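Local coordinates for protein endoglucanase (Humicola insolens, PDB 1DYS) that hydrolyses internal beta-1,4-glucosidic linkages of cellulose as a family 6 glycoside hydrolase, taking part in the breakdown of plant biomass, at residues Phe6-Leu12 / Asn78-Gly82; Gln23-Phe28 / Trp330-Gln336; Ile66-Arg70 / Ala126-Phe132; Tyr112-Asn118 / Glu161-Ala166; Trp282-Asn286 / Ser315-Met321. Residues are numbered along the deposited sequence.

Contact 1: residues Phe6-Leu12 / Asn78-Gly82; sequences FSGRTLL and NPIVG
Two short strands run parallel here, 10-11 beside 79-82, joining the N-terminal strand to the central parallel beta-sheet of the family 6 catalytic domain. The register pairs Thr10 with Pro79 (CA-CA 4.8 Å) and Leu11 with Ile80 (CA-CA 5.0 Å). Three backbone hydrogen bonds set it: Thr10 N to Asn78 O, Ile80 N to Thr10 O and Leu12 N to Ile80 O, each 2.9 Å. A type II turn from Phe6 to Arg9, with Gly8 at positive phi (70°), leads into the first strand and is closed by Arg9 N to Phe6 O at 2.9 Å. Leu11 and Ile80 point to one face of the sheet, Thr10 and Pro79 to the other. The turn brings the Phe6 ring (chi1 m) back over Ile80, whose all-t side chain puts CD1 4.2 Å from the ring centroid in a CH-pi contact; Phe6 also reaches Ala305 and Val307 of strand 303-307. Leu12 packs its CD2 3.8 Å from Val81 CG2 and touches helix 60-74. Arg9 stretches along the strand end and gives NH1 to Pro5 O. One water accepts from Arg9 NE at 2.5 Å and donates to Pro79 O at 3.1 Å.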
# COMPACT_ATOMS: atom_id res chain seq x y z
N PHE A 6 -11.40 29.73 -5.67
CA PHE A 6 -12.21 29.30 -4.55
C PHE A 6 -13.23 30.39 -4.14
O PHE A 6 -14.10 30.12 -3.34
CB PHE A 6 -11.33 28.97 -3.34
CG PHE A 6 -10.52 27.71 -3.53
CD1 PHE A 6 -9.26 27.74 -4.13
CD2 PHE A 6 -11.03 26.50 -3.10
CE1 PHE A 6 -8.51 26.58 -4.29
CE2 PHE A 6 -10.33 25.33 -3.29
CZ PHE A 6 -9.07 25.39 -3.87
N SER A 7 -13.00 31.60 -4.62
CA SER A 7 -13.88 32.73 -4.34
C SER A 7 -15.34 32.42 -4.60
O SER A 7 -15.80 32.05 -5.69
CB SER A 7 -13.47 33.92 -5.23
OG SER A 7 -13.67 35.15 -4.56
N GLY A 8 -16.16 32.52 -3.55
CA GLY A 8 -17.56 32.27 -3.57
C GLY A 8 -17.96 30.81 -3.73
O GLY A 8 -19.14 30.49 -3.89
N ARG A 9 -17.00 29.90 -3.63
CA ARG A 9 -17.27 28.47 -3.77
C ARG A 9 -17.11 27.75 -2.44
O ARG A 9 -16.56 28.28 -1.49
CB ARG A 9 -16.36 27.89 -4.86
CG ARG A 9 -16.77 28.36 -6.24
CD ARG A 9 -16.01 27.74 -7.41
NE ARG A 9 -16.62 28.21 -8.66
CZ ARG A 9 -16.01 28.91 -9.61
NH1 ARG A 9 -14.73 29.22 -9.48
NH2 ARG A 9 -16.71 29.26 -10.68
N THR A 10 -17.59 26.51 -2.35
CA THR A 10 -17.42 25.68 -1.16
C THR A 10 -16.57 24.46 -1.55
O THR A 10 -16.92 23.85 -2.56
CB THR A 10 -18.75 25.16 -0.63
OG1 THR A 10 -19.59 24.78 -1.74
CG2 THR A 10 -19.45 26.28 0.15
N LEU A 11 -15.51 24.16 -0.82
CA LEU A 11 -14.74 22.94 -1.11
C LEU A 11 -15.64 21.73 -0.87
O LEU A 11 -16.33 21.55 0.13
CB LEU A 11 -13.51 22.88 -0.21
CG LEU A 11 -12.58 21.68 -0.48
CD1 LEU A 11 -12.06 21.59 -1.91
CD2 LEU A 11 -11.45 21.70 0.55
N LEU A 12 -15.72 20.83 -1.87
CA LEU A 12 -16.64 19.72 -1.81
C LEU A 12 -16.34 18.68 -0.73
O LEU A 12 -15.17 18.33 -0.55
CB LEU A 12 -16.74 19.05 -3.19
CG LEU A 12 -17.75 17.90 -3.33
CD1 LEU A 12 -19.18 18.39 -3.45
CD2 LEU A 12 -17.39 17.04 -4.54
N ASN A 78 -22.42 25.69 -4.89
CA ASN A 78 -21.38 26.11 -5.81
C ASN A 78 -20.02 25.54 -5.36
O ASN A 78 -19.22 26.22 -4.70
CB ASN A 78 -21.24 27.63 -5.81
CG ASN A 78 -21.53 28.14 -7.21
OD1 ASN A 78 -22.70 28.39 -7.49
ND2 ASN A 78 -20.50 28.23 -8.03
N PRO A 79 -19.84 24.30 -5.72
CA PRO A 79 -18.70 23.52 -5.26
C PRO A 79 -17.44 23.74 -6.07
O PRO A 79 -17.45 24.20 -7.21
CB PRO A 79 -19.14 22.04 -5.37
CG PRO A 79 -20.20 22.08 -6.44
CD PRO A 79 -20.77 23.47 -6.47
N ILE A 80 -16.34 23.39 -5.39
CA ILE A 80 -15.08 23.25 -6.13
C ILE A 80 -14.54 21.91 -5.61
O ILE A 80 -14.56 21.68 -4.41
CB ILE A 80 -14.12 24.41 -6.03
CG1 ILE A 80 -12.85 24.10 -6.83
CG2 ILE A 80 -13.84 24.76 -4.56
CD1 ILE A 80 -11.93 25.29 -7.04
N VAL A 81 -14.21 21.02 -6.54
CA VAL A 81 -13.71 19.70 -6.14
C VAL A 81 -12.19 19.66 -5.96
O VAL A 81 -11.52 20.08 -6.89
CB VAL A 81 -14.05 18.72 -7.29
CG1 VAL A 81 -13.46 17.33 -7.04
CG2 VAL A 81 -15.56 18.66 -7.47
N GLY A 82 -11.69 19.20 -4.82
CA GLY A 82 -10.23 19.10 -4.67
C GLY A 82 -9.84 17.65 -5.01
O GLY A 82 -10.41 16.72 -4.45
O HOH W 1 -18.56 26.62 -8.72
O HOH W 2 -21.61 26.37 -2.26
O HOH W 3 -13.15 18.01 -2.58

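Contact 2: residues Gln23-Phe28 / Trp330-Gln336; sequences QTRQAF and WFDAYAQ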
# COMPACT_ATOMS: atom_id res chain seq x y z
N GLN A 23 -17.82 5.99 11.87
CA GLN A 23 -17.30 5.18 12.97
C GLN A 23 -16.94 6.07 14.15
O GLN A 23 -17.22 5.74 15.31
CB GLN A 23 -16.04 4.41 12.53
CG GLN A 23 -15.44 3.58 13.65
CD GLN A 23 -14.37 2.62 13.17
OE1 GLN A 23 -13.82 1.87 13.98
NE2 GLN A 23 -14.05 2.61 11.89
N THR A 24 -16.34 7.24 13.86
CA THR A 24 -15.94 8.15 14.94
C THR A 24 -17.14 8.71 15.66
O THR A 24 -17.18 8.81 16.88
CB THR A 24 -15.05 9.31 14.39
OG1 THR A 24 -14.13 8.73 13.44
CG2 THR A 24 -14.26 9.97 15.49
N ARG A 25 -18.12 9.16 14.89
CA ARG A 25 -19.37 9.66 15.43
C ARG A 25 -20.04 8.56 16.25
O ARG A 25 -20.39 8.92 17.37
CB ARG A 25 -20.35 10.05 14.31
CG ARG A 25 -21.32 11.13 14.79
CD ARG A 25 -22.33 11.34 13.61
NE ARG A 25 -23.06 10.06 13.62
CZ ARG A 25 -24.05 9.92 14.52
NH1 ARG A 25 -24.47 10.87 15.34
NH2 ARG A 25 -24.58 8.72 14.53
N GLN A 26 -20.11 7.33 15.74
CA GLN A 26 -20.64 6.26 16.60
C GLN A 26 -19.85 6.06 17.88
O GLN A 26 -20.44 5.86 18.96
CB GLN A 26 -20.60 4.94 15.79
CG GLN A 26 -21.62 4.95 14.64
CD GLN A 26 -21.36 3.84 13.65
OE1 GLN A 26 -21.83 3.81 12.51
NE2 GLN A 26 -20.58 2.83 14.01
N ALA A 27 -18.52 6.11 17.87
CA ALA A 27 -17.70 5.91 19.06
C ALA A 27 -17.98 6.94 20.13
O ALA A 27 -18.19 6.63 21.31
CB ALA A 27 -16.21 5.88 18.71
N PHE A 28 -18.06 8.22 19.76
CA PHE A 28 -18.37 9.28 20.70
C PHE A 28 -19.78 9.07 21.26
O PHE A 28 -19.94 9.08 22.48
CB PHE A 28 -18.28 10.66 20.04
CG PHE A 28 -16.88 11.19 19.97
CD1 PHE A 28 -16.05 11.28 21.08
CD2 PHE A 28 -16.39 11.57 18.72
CE1 PHE A 28 -14.76 11.76 20.97
CE2 PHE A 28 -15.09 12.07 18.62
CZ PHE A 28 -14.29 12.18 19.72
N TRP A 330 -7.96 3.42 8.35
CA TRP A 330 -8.64 4.26 9.33
C TRP A 330 -8.11 3.99 10.73
O TRP A 330 -7.87 2.86 11.15
CB TRP A 330 -10.13 3.97 9.25
CG TRP A 330 -10.87 4.99 10.07
CD1 TRP A 330 -11.52 4.82 11.23
CD2 TRP A 330 -11.05 6.36 9.69
NE1 TRP A 330 -12.11 6.01 11.66
CE2 TRP A 330 -11.82 6.95 10.69
CE3 TRP A 330 -10.62 7.15 8.62
CZ2 TRP A 330 -12.19 8.30 10.69
CZ3 TRP A 330 -10.99 8.49 8.58
CH2 TRP A 330 -11.76 9.06 9.62
N PHE A 331 -7.85 5.07 11.45
CA PHE A 331 -7.26 5.05 12.78
C PHE A 331 -8.22 5.83 13.68
O PHE A 331 -8.02 7.03 13.88
CB PHE A 331 -5.86 5.68 12.71
CG PHE A 331 -5.02 5.67 13.96
CD1 PHE A 331 -5.45 5.02 15.11
CD2 PHE A 331 -3.77 6.27 13.96
CE1 PHE A 331 -4.66 5.00 16.25
CE2 PHE A 331 -2.98 6.26 15.09
CZ PHE A 331 -3.43 5.63 16.23
N ASP A 332 -9.26 5.10 14.13
CA ASP A 332 -10.34 5.82 14.80
C ASP A 332 -9.97 6.52 16.08
O ASP A 332 -10.51 7.60 16.33
CB ASP A 332 -11.55 4.89 14.93
CG ASP A 332 -12.81 5.70 15.17
OD1 ASP A 332 -13.23 6.36 14.20
OD2 ASP A 332 -13.36 5.63 16.30
N ALA A 333 -9.02 6.01 16.89
CA ALA A 333 -8.63 6.76 18.08
C ALA A 333 -7.98 8.11 17.70
O ALA A 333 -8.07 9.07 18.46
CB ALA A 333 -7.65 5.93 18.90
N TYR A 334 -7.29 8.09 16.56
CA TYR A 334 -6.68 9.33 16.10
C TYR A 334 -7.76 10.32 15.66
O TYR A 334 -7.61 11.51 15.97
CB TYR A 334 -5.66 9.02 15.02
CG TYR A 334 -4.70 10.14 14.73
CD1 TYR A 334 -5.12 11.19 13.91
CD2 TYR A 334 -3.42 10.20 15.23
CE1 TYR A 334 -4.28 12.25 13.60
CE2 TYR A 334 -2.56 11.23 14.94
CZ TYR A 334 -3.00 12.26 14.11
OH TYR A 334 -2.16 13.29 13.84
N ALA A 335 -8.76 9.81 14.94
CA ALA A 335 -9.89 10.62 14.53
C ALA A 335 -10.63 11.18 15.75
O ALA A 335 -10.94 12.39 15.76
CB ALA A 335 -10.87 9.84 13.68
N GLN A 336 -10.79 10.42 16.81
CA GLN A 336 -11.39 10.94 18.05
C GLN A 336 -10.52 12.04 18.61
O GLN A 336 -10.99 13.13 18.99
CB GLN A 336 -11.62 9.78 19.05
CG GLN A 336 -12.69 8.81 18.56
CD GLN A 336 -12.79 7.65 19.54
OE1 GLN A 336 -12.93 7.93 20.74
NE2 GLN A 336 -12.70 6.43 19.05
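Gln23 starts the walk on helix 15-29 with an extended side chain that lies along the Trp330 and Asp332 side of the partner: its NE2 comes within 3.4 Å of Trp330 CD1 and its CG within 3.6 Å of Asp332 OD1. Thr24, the next residue, makes the central polar link. Its OG1 donates to Asp332 OD1 at 2.6 Å, and the same carboxylate oxygen accepts from Trp330 NE1 at 2.8 Å, so one acceptor ties the threonine to the indole. The threonine methyl CG2 rests 3.6 Å from Gln336 CG. Ala27 is small enough to let Asp332 and Gln336 close in, with CB 3.7 Å from Asp332 OD2 and 3.6 Å from Gln336 NE2; that amide nitrogen donates to Asp332 OD2 at 2.9 Å, while Gln336 OE1 accepts from Arg31. Phe28 closes the interface by laying a ring face over Gln336 CG, 4.3 Å from the centroid, a CH-pi contact. The side chain of Trp330 is about 4 Å from that of Glu314, probably a substrate-binding residue. This is helix-helix packing: the axes of 23-28 and 332-336 pass 9.5 Å apart at a crossing angle of -71°, fastening C-terminal helix 332-340 against N-terminal helix 15-29 of the catalytic domain.

Contact 3: residues Ile66-Arg70 / Ala126-Phe132; sequences IQNAR and AASDVQF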
# COMPACT_ATOMS: atom_id res chain seq x y z
N ILE A 66 -16.97 13.81 -9.12
CA ILE A 66 -17.77 14.56 -10.11
C ILE A 66 -19.25 14.32 -9.88
O ILE A 66 -20.04 15.26 -10.02
CB ILE A 66 -17.35 14.13 -11.52
CG1 ILE A 66 -16.01 14.75 -11.87
CG2 ILE A 66 -18.37 14.53 -12.60
CD1 ILE A 66 -15.34 14.13 -13.06
N GLN A 67 -19.69 13.11 -9.58
CA GLN A 67 -21.08 12.80 -9.28
C GLN A 67 -21.55 13.65 -8.12
O GLN A 67 -22.57 14.35 -8.10
CB GLN A 67 -21.29 11.31 -8.99
CG GLN A 67 -22.65 11.08 -8.34
CD GLN A 67 -23.05 9.62 -8.25
OE1 GLN A 67 -22.64 8.79 -9.07
NE2 GLN A 67 -23.86 9.27 -7.26
N ASN A 68 -20.74 13.63 -7.04
CA ASN A 68 -21.02 14.44 -5.87
C ASN A 68 -21.06 15.93 -6.17
O ASN A 68 -21.91 16.63 -5.63
CB ASN A 68 -19.99 14.13 -4.77
CG ASN A 68 -20.08 12.72 -4.25
OD1 ASN A 68 -21.12 12.06 -4.35
ND2 ASN A 68 -19.00 12.25 -3.60
N ALA A 69 -20.16 16.43 -7.01
CA ALA A 69 -20.11 17.83 -7.37
C ALA A 69 -21.42 18.20 -8.11
O ALA A 69 -22.04 19.19 -7.76
CB ALA A 69 -18.92 18.24 -8.22
N ARG A 70 -21.84 17.35 -9.05
CA ARG A 70 -23.07 17.62 -9.79
C ARG A 70 -24.32 17.53 -8.93
O ARG A 70 -25.26 18.30 -9.15
CB ARG A 70 -23.18 16.66 -10.98
CG ARG A 70 -22.07 16.87 -12.00
CD ARG A 70 -22.18 15.96 -13.21
NE ARG A 70 -21.30 16.51 -14.26
CZ ARG A 70 -20.64 15.76 -15.12
NH1 ARG A 70 -20.81 14.44 -15.09
NH2 ARG A 70 -19.84 16.37 -16.01
N ALA A 126 -13.88 16.39 -19.67
CA ALA A 126 -15.29 16.09 -20.02
C ALA A 126 -16.23 16.81 -19.07
O ALA A 126 -17.31 17.26 -19.47
CB ALA A 126 -15.51 14.58 -19.98
N ALA A 127 -15.82 16.99 -17.81
CA ALA A 127 -16.70 17.63 -16.84
C ALA A 127 -16.45 19.12 -16.79
O ALA A 127 -16.08 19.72 -15.77
CB ALA A 127 -16.49 16.98 -15.46
N SER A 128 -16.69 19.81 -17.91
CA SER A 128 -16.48 21.24 -18.09
C SER A 128 -17.36 22.15 -17.23
O SER A 128 -17.05 23.34 -17.08
CB SER A 128 -16.68 21.60 -19.57
OG SER A 128 -17.94 21.24 -20.07
N ASP A 129 -18.41 21.60 -16.67
CA ASP A 129 -19.38 22.17 -15.80
C ASP A 129 -18.91 22.17 -14.34
O ASP A 129 -19.53 22.76 -13.46
CB ASP A 129 -20.69 21.38 -15.85
CG ASP A 129 -20.61 19.92 -15.50
OD1 ASP A 129 -19.68 19.21 -15.96
OD2 ASP A 129 -21.46 19.34 -14.78
N VAL A 130 -17.84 21.42 -14.08
CA VAL A 130 -17.34 21.36 -12.70
C VAL A 130 -16.02 22.09 -12.51
O VAL A 130 -15.12 22.00 -13.34
CB VAL A 130 -17.17 19.86 -12.36
CG1 VAL A 130 -16.60 19.64 -10.96
CG2 VAL A 130 -18.52 19.15 -12.49
N GLN A 131 -15.90 22.80 -11.36
CA GLN A 131 -14.60 23.45 -11.13
C GLN A 131 -13.67 22.52 -10.33
O GLN A 131 -14.18 21.95 -9.35
CB GLN A 131 -14.79 24.77 -10.32
CG GLN A 131 -15.58 25.76 -11.20
CD GLN A 131 -14.75 26.40 -12.28
OE1 GLN A 131 -13.58 26.77 -12.09
NE2 GLN A 131 -15.32 26.52 -13.49
N PHE A 132 -12.40 22.44 -10.71
CA PHE A 132 -11.48 21.56 -10.01
C PHE A 132 -10.25 22.30 -9.51
O PHE A 132 -9.67 23.14 -10.20
CB PHE A 132 -10.96 20.47 -10.97
CG PHE A 132 -11.99 19.50 -11.49
CD1 PHE A 132 -12.40 18.37 -10.80
CD2 PHE A 132 -12.65 19.80 -12.69
CE1 PHE A 132 -13.36 17.54 -11.31
CE2 PHE A 132 -13.65 18.98 -13.17
CZ PHE A 132 -14.00 17.81 -12.51
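After helix 108-126 the chain turns sharply and enters strand 132-136 of the central parallel sheet, and this connection is packed against helix 60-74, one of the helices flanking that sheet. Ala126 ends the helix. Ala127 leaves helical geometry as the centre of an inverse gamma turn and opens a type I turn to Val130, closed by Val130 N to Ala127 O at 3.0 Å. Its methyl faces the helix, with CB 3.9 Å from Ile66 CD1 and 3.4 Å from Arg70 NH2. Asp129, inside the turn, points its carboxylate at the helix, where Arg70 swings its long side chain across to meet it. Val130 follows with CG1 3.9 Å from Ala69 CB; Ala69 CA and Val130 CA, 7.0 Å apart, are the nearest CA pair. Both side chains also touch Val81 of strand 79-85, so helix, turn and sheet share one apolar core. Phe132 then begins the strand, and the edge of its ring meets Ile66, CZ to CG1 at 3.7 Å. At the exposed end of this buried seam a two-pronged salt bridge spans helix and turn: Arg70 NE to Asp129 OD2 at 2.9 Å and Arg70 NH2 to Asp129 OD1 at 2.8 Å.

Contact 4: residues Tyr112-Asn118 / Glu161-Ala166; sequences YKNEYVN and EAIGYA
This is a helix-helix packing contact between two helices that accompany the central parallel sheet of the family 6 catalytic domain, 108-126 and 150-169. The short segments' axes come within 10.6 Å and cross at -43°. The closest CA pairs are Val117 with Ala166 (6.0 Å) and Lys113 with Tyr165 (7.2 Å). Helix 112-118 carries a wider pi-type turn: Val117 N bonds Tyr112 O at 2.8 Å, and Asn118 N bonds Lys113 O at 2.9 Å. Tyr165 (chi1 t) has the largest area buried by the contact, 107 Å². Lys113 lies over a face of its ring, CG 3.9 Å from the centroid in a CH-pi contact, and the lysine's extended side chain ends in a salt bridge, NZ to Glu161 OE2 at 2.8 Å. Deeper in, Val117 (chi1 t) sets CG1 3.7 Å from Tyr165 CE2 and CG2 4.1 Å from Ala166 CB. Tyr112 (chi1 t) has Ala162 O at its ring edge, 3.3 Å from CE2, which also packs 3.5 Å from Ala162 CB; its hydroxyl is hydrogen-bonded to Glu137. The Tyr116 hydroxyl is hydrogen-bonded to Ile53 O and Tyr86 N. At the outer end Tyr165 OH donates to Asn118 OD1 at 2.6 Å and accepts from a water at 2.9 Å.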
# COMPACT_ATOMS: atom_id res chain seq x y z
N TYR A 112 2.76 6.28 -16.41
CA TYR A 112 2.24 7.50 -15.78
C TYR A 112 1.57 8.40 -16.81
O TYR A 112 0.46 8.89 -16.57
CB TYR A 112 3.35 8.30 -15.15
CG TYR A 112 3.00 9.54 -14.36
CD1 TYR A 112 2.44 9.47 -13.10
CD2 TYR A 112 3.28 10.78 -14.90
CE1 TYR A 112 2.17 10.65 -12.40
CE2 TYR A 112 3.02 11.95 -14.20
CZ TYR A 112 2.47 11.86 -12.93
OH TYR A 112 2.22 13.04 -12.26
N LYS A 113 2.23 8.62 -17.96
CA LYS A 113 1.49 9.43 -18.95
C LYS A 113 0.21 8.78 -19.47
O LYS A 113 -0.85 9.43 -19.52
CB LYS A 113 2.38 9.70 -20.17
CG LYS A 113 3.67 10.38 -19.78
CD LYS A 113 4.53 10.61 -21.05
CE LYS A 113 5.66 11.57 -20.69
NZ LYS A 113 6.74 11.52 -21.71
N ASN A 114 0.31 7.55 -19.98
CA ASN A 114 -0.78 6.94 -20.71
C ASN A 114 -1.83 6.26 -19.87
O ASN A 114 -3.00 6.30 -20.29
CB ASN A 114 -0.16 5.91 -21.71
CG ASN A 114 0.83 6.66 -22.61
OD1 ASN A 114 0.54 7.74 -23.10
ND2 ASN A 114 2.02 6.12 -22.83
N GLU A 115 -1.49 5.70 -18.73
CA GLU A 115 -2.47 4.99 -17.92
C GLU A 115 -2.96 5.82 -16.72
O GLU A 115 -3.96 5.36 -16.16
CB GLU A 115 -1.86 3.67 -17.41
CG GLU A 115 -1.62 2.64 -18.50
CD GLU A 115 -1.13 1.31 -17.95
OE1 GLU A 115 -1.84 0.64 -17.17
OE2 GLU A 115 0.02 0.93 -18.24
N TYR A 116 -2.26 6.93 -16.42
CA TYR A 116 -2.70 7.71 -15.25
C TYR A 116 -3.01 9.16 -15.61
O TYR A 116 -4.20 9.48 -15.46
CB TYR A 116 -1.70 7.54 -14.10
CG TYR A 116 -2.08 8.35 -12.88
CD1 TYR A 116 -3.05 7.90 -11.99
CD2 TYR A 116 -1.50 9.58 -12.65
CE1 TYR A 116 -3.43 8.66 -10.88
CE2 TYR A 116 -1.87 10.36 -11.53
CZ TYR A 116 -2.81 9.88 -10.66
OH TYR A 116 -3.19 10.62 -9.56
N VAL A 117 -2.06 9.92 -16.15
CA VAL A 117 -2.41 11.30 -16.50
C VAL A 117 -3.46 11.38 -17.60
O VAL A 117 -4.45 12.11 -17.44
CB VAL A 117 -1.14 12.09 -16.86
CG1 VAL A 117 -1.44 13.49 -17.31
CG2 VAL A 117 -0.21 12.14 -15.62
N ASN A 118 -3.33 10.61 -18.69
CA ASN A 118 -4.34 10.78 -19.75
C ASN A 118 -5.75 10.58 -19.29
O ASN A 118 -6.61 11.46 -19.52
CB ASN A 118 -3.97 9.94 -20.97
CG ASN A 118 -2.73 10.51 -21.62
OD1 ASN A 118 -2.14 11.56 -21.36
ND2 ASN A 118 -2.24 9.72 -22.61
N GLU A 161 10.03 15.60 -16.17
CA GLU A 161 9.27 15.39 -17.38
C GLU A 161 7.86 14.89 -17.06
O GLU A 161 6.89 15.32 -17.68
CB GLU A 161 9.98 14.38 -18.31
CG GLU A 161 9.15 14.05 -19.54
CD GLU A 161 9.89 13.20 -20.55
OE1 GLU A 161 11.13 13.09 -20.45
OE2 GLU A 161 9.24 12.64 -21.46
N ALA A 162 7.73 14.01 -16.05
CA ALA A 162 6.41 13.52 -15.68
C ALA A 162 5.49 14.64 -15.19
O ALA A 162 4.32 14.70 -15.58
CB ALA A 162 6.47 12.48 -14.56
N ILE A 163 6.02 15.49 -14.31
CA ILE A 163 5.18 16.56 -13.75
C ILE A 163 4.83 17.59 -14.82
O ILE A 163 3.68 18.06 -14.99
CB ILE A 163 5.88 17.20 -12.55
CG1 ILE A 163 6.11 16.20 -11.41
CG2 ILE A 163 4.98 18.34 -12.07
CD1 ILE A 163 6.79 16.79 -10.18
N GLY A 164 5.85 17.90 -15.66
CA GLY A 164 5.58 18.84 -16.76
C GLY A 164 4.48 18.28 -17.66
O GLY A 164 3.66 19.02 -18.18
N TYR A 165 4.52 16.95 -17.88
CA TYR A 165 3.52 16.31 -18.69
C TYR A 165 2.12 16.43 -18.08
O TYR A 165 1.16 16.76 -18.78
CB TYR A 165 3.85 14.84 -18.98
CG TYR A 165 2.80 14.19 -19.86
CD1 TYR A 165 2.92 14.35 -21.26
CD2 TYR A 165 1.73 13.45 -19.42
CE1 TYR A 165 1.98 13.81 -22.10
CE2 TYR A 165 0.78 12.92 -20.26
CZ TYR A 165 0.91 13.09 -21.63
OH TYR A 165 0.00 12.55 -22.50
N ALA A 166 2.07 16.25 -16.76
CA ALA A 166 0.77 16.38 -16.09
C ALA A 166 0.24 17.82 -16.19
O ALA A 166 -0.95 17.94 -16.53
CB ALA A 166 1.02 15.96 -14.65
O HOH W 4 0.39 10.45 -24.39

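Contact 5: residues Trp282-Asn286 / Ser315-Met321; sequences WCNVN and SDGQCGM
Asn284 is the residue most covered here, inserted from one loop, 282-286, into the bend of another, 315-321. Neither segment is regular helix or strand, and the nearest CA pair is Asn284 with Gly320 at 4.9 Å. With positive phi (42°) and chi1 m, Asn284 makes a reciprocal pair with Asp316: Asn284 N donates to Asp316 OD2 at 2.8 Å, and Asp316 N to Asn284 OD1 at 2.9 Å. Asn284 ND2 donates to Cys319 O at 2.8 Å and Ser315 OG at 3.2 Å, with a weak bond to Gly317 O at 2.8 Å. Ser315 OG also accepts from Gly317 N at 3.0 Å, an ST turn, and is itself hydrogen-bonded to Pro325 O. Asp316, chi1 m, has its carboxylate in salt bridges to Arg269 and to Lys310, a residue taken to bind substrate. Cys283 (chi1 t) supplies the covalent link, SG to Cys319 SG at 2.0 Å with chi3 89° and Cys319 chi1 p; Cys283 O lies 3.3 Å from Gly320 CA. Asn286 ND2 donates to Gly320 O at 3.1 Å. Trp282 sets CH2 4.0 Å from Cys319 SG, a sulfur-aromatic contact. A disulfide-linked loop pair thus carries Trp282, which probably binds substrate, consistent with a place at the cellulose-binding cleft.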
# COMPACT_ATOMS: atom_id res chain seq x y z
N TRP A 282 6.70 13.25 11.10
CA TRP A 282 5.53 13.28 10.23
C TRP A 282 4.46 12.22 10.45
O TRP A 282 3.39 12.35 9.83
CB TRP A 282 6.02 13.06 8.76
CG TRP A 282 6.79 11.78 8.67
CD1 TRP A 282 8.13 11.59 8.94
CD2 TRP A 282 6.28 10.48 8.32
NE1 TRP A 282 8.46 10.26 8.81
CE2 TRP A 282 7.34 9.56 8.41
CE3 TRP A 282 5.03 10.02 7.90
CZ2 TRP A 282 7.19 8.20 8.13
CZ3 TRP A 282 4.88 8.67 7.64
CH2 TRP A 282 5.95 7.77 7.75
N CYS A 283 4.77 11.14 11.13
CA CYS A 283 3.84 10.01 11.22
C CYS A 283 2.91 10.11 12.40
O CYS A 283 3.37 10.09 13.54
CB CYS A 283 4.62 8.67 11.29
SG CYS A 283 3.46 7.27 11.22
N ASN A 284 1.63 10.24 12.14
CA ASN A 284 0.59 10.26 13.15
C ASN A 284 1.00 11.11 14.35
O ASN A 284 0.96 10.66 15.48
CB ASN A 284 0.21 8.84 13.54
CG ASN A 284 -0.27 8.01 12.37
OD1 ASN A 284 -0.96 8.49 11.46
ND2 ASN A 284 0.14 6.75 12.37
N VAL A 285 1.33 12.35 14.03
CA VAL A 285 1.80 13.27 15.07
C VAL A 285 0.70 13.55 16.06
O VAL A 285 -0.46 13.80 15.78
CB VAL A 285 2.42 14.53 14.43
CG1 VAL A 285 2.63 15.69 15.39
CG2 VAL A 285 3.69 14.09 13.75
N ASN A 286 1.10 13.53 17.34
CA ASN A 286 0.11 13.75 18.40
C ASN A 286 0.81 14.41 19.60
O ASN A 286 1.97 14.15 19.87
CB ASN A 286 -0.58 12.46 18.78
CG ASN A 286 0.42 11.43 19.29
OD1 ASN A 286 0.66 11.30 20.50
ND2 ASN A 286 1.06 10.72 18.36
N SER A 315 -4.50 6.74 8.71
CA SER A 315 -3.15 6.66 9.22
C SER A 315 -2.10 7.06 8.19
O SER A 315 -2.22 6.83 6.99
CB SER A 315 -2.90 5.24 9.71
OG SER A 315 -1.62 5.06 10.27
N ASP A 316 -1.02 7.62 8.73
CA ASP A 316 0.15 7.92 7.95
C ASP A 316 1.04 6.67 7.76
O ASP A 316 1.93 6.70 6.91
CB ASP A 316 0.99 9.00 8.61
CG ASP A 316 0.24 10.33 8.67
OD1 ASP A 316 -0.40 10.65 7.65
OD2 ASP A 316 0.36 10.95 9.75
N GLY A 317 0.85 5.69 8.66
CA GLY A 317 1.70 4.48 8.66
C GLY A 317 1.63 3.86 10.05
O GLY A 317 1.05 4.48 10.96
N GLN A 318 2.26 2.72 10.28
CA GLN A 318 2.23 2.04 11.57
C GLN A 318 3.34 2.61 12.46
O GLN A 318 4.37 2.00 12.68
CB GLN A 318 2.41 0.54 11.39
CG GLN A 318 1.48 -0.09 10.40
CD GLN A 318 1.70 -1.59 10.22
OE1 GLN A 318 2.24 -1.91 9.17
NE2 GLN A 318 1.28 -2.25 11.28
N CYS A 319 3.09 3.85 12.92
CA CYS A 319 4.09 4.60 13.62
C CYS A 319 3.41 5.76 14.34
O CYS A 319 2.20 5.97 14.17
CB CYS A 319 5.12 5.12 12.61
SG CYS A 319 4.68 5.68 10.97
N GLY A 320 4.21 6.44 15.15
CA GLY A 320 3.81 7.66 15.79
C GLY A 320 2.91 7.67 16.99
O GLY A 320 3.13 8.44 17.94
N MET A 321 1.85 6.89 16.95
CA MET A 321 0.85 6.86 18.00
C MET A 321 0.47 5.39 18.14
O MET A 321 0.40 4.66 17.16
CB MET A 321 -0.32 7.79 17.70
CG MET A 321 -1.28 7.91 18.87
SD MET A 321 -2.61 9.09 18.60
CE MET A 321 -4.05 8.04 18.83

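Overall arrangement
All five contacts belong to one catalytic domain built round a parallel sheet. Contacts 1 and 3 adjoin, centres 11 Å apart: Val81 of strand 79-85 packs on Ala69 of helix 60-74, and Val81 N lies 3.0 Å from Gln131 O. Their segments alternate along the chain, as do those of contacts 3 and 4, which are joined through helix 108-126 although their centres are 21 Å apart. Contacts 2 and 5 form the other cluster, centres 15 Å apart, with Tyr334 OH 2.6 Å from Val285 O. Contact 2 brings the N- and C-terminal regions together and encloses contacts 3, 4 and 5 in sequence. Contact 5, which holds the probable substrate-binding residue Trp282, lies across the chain's centre from contacts 1 and 3.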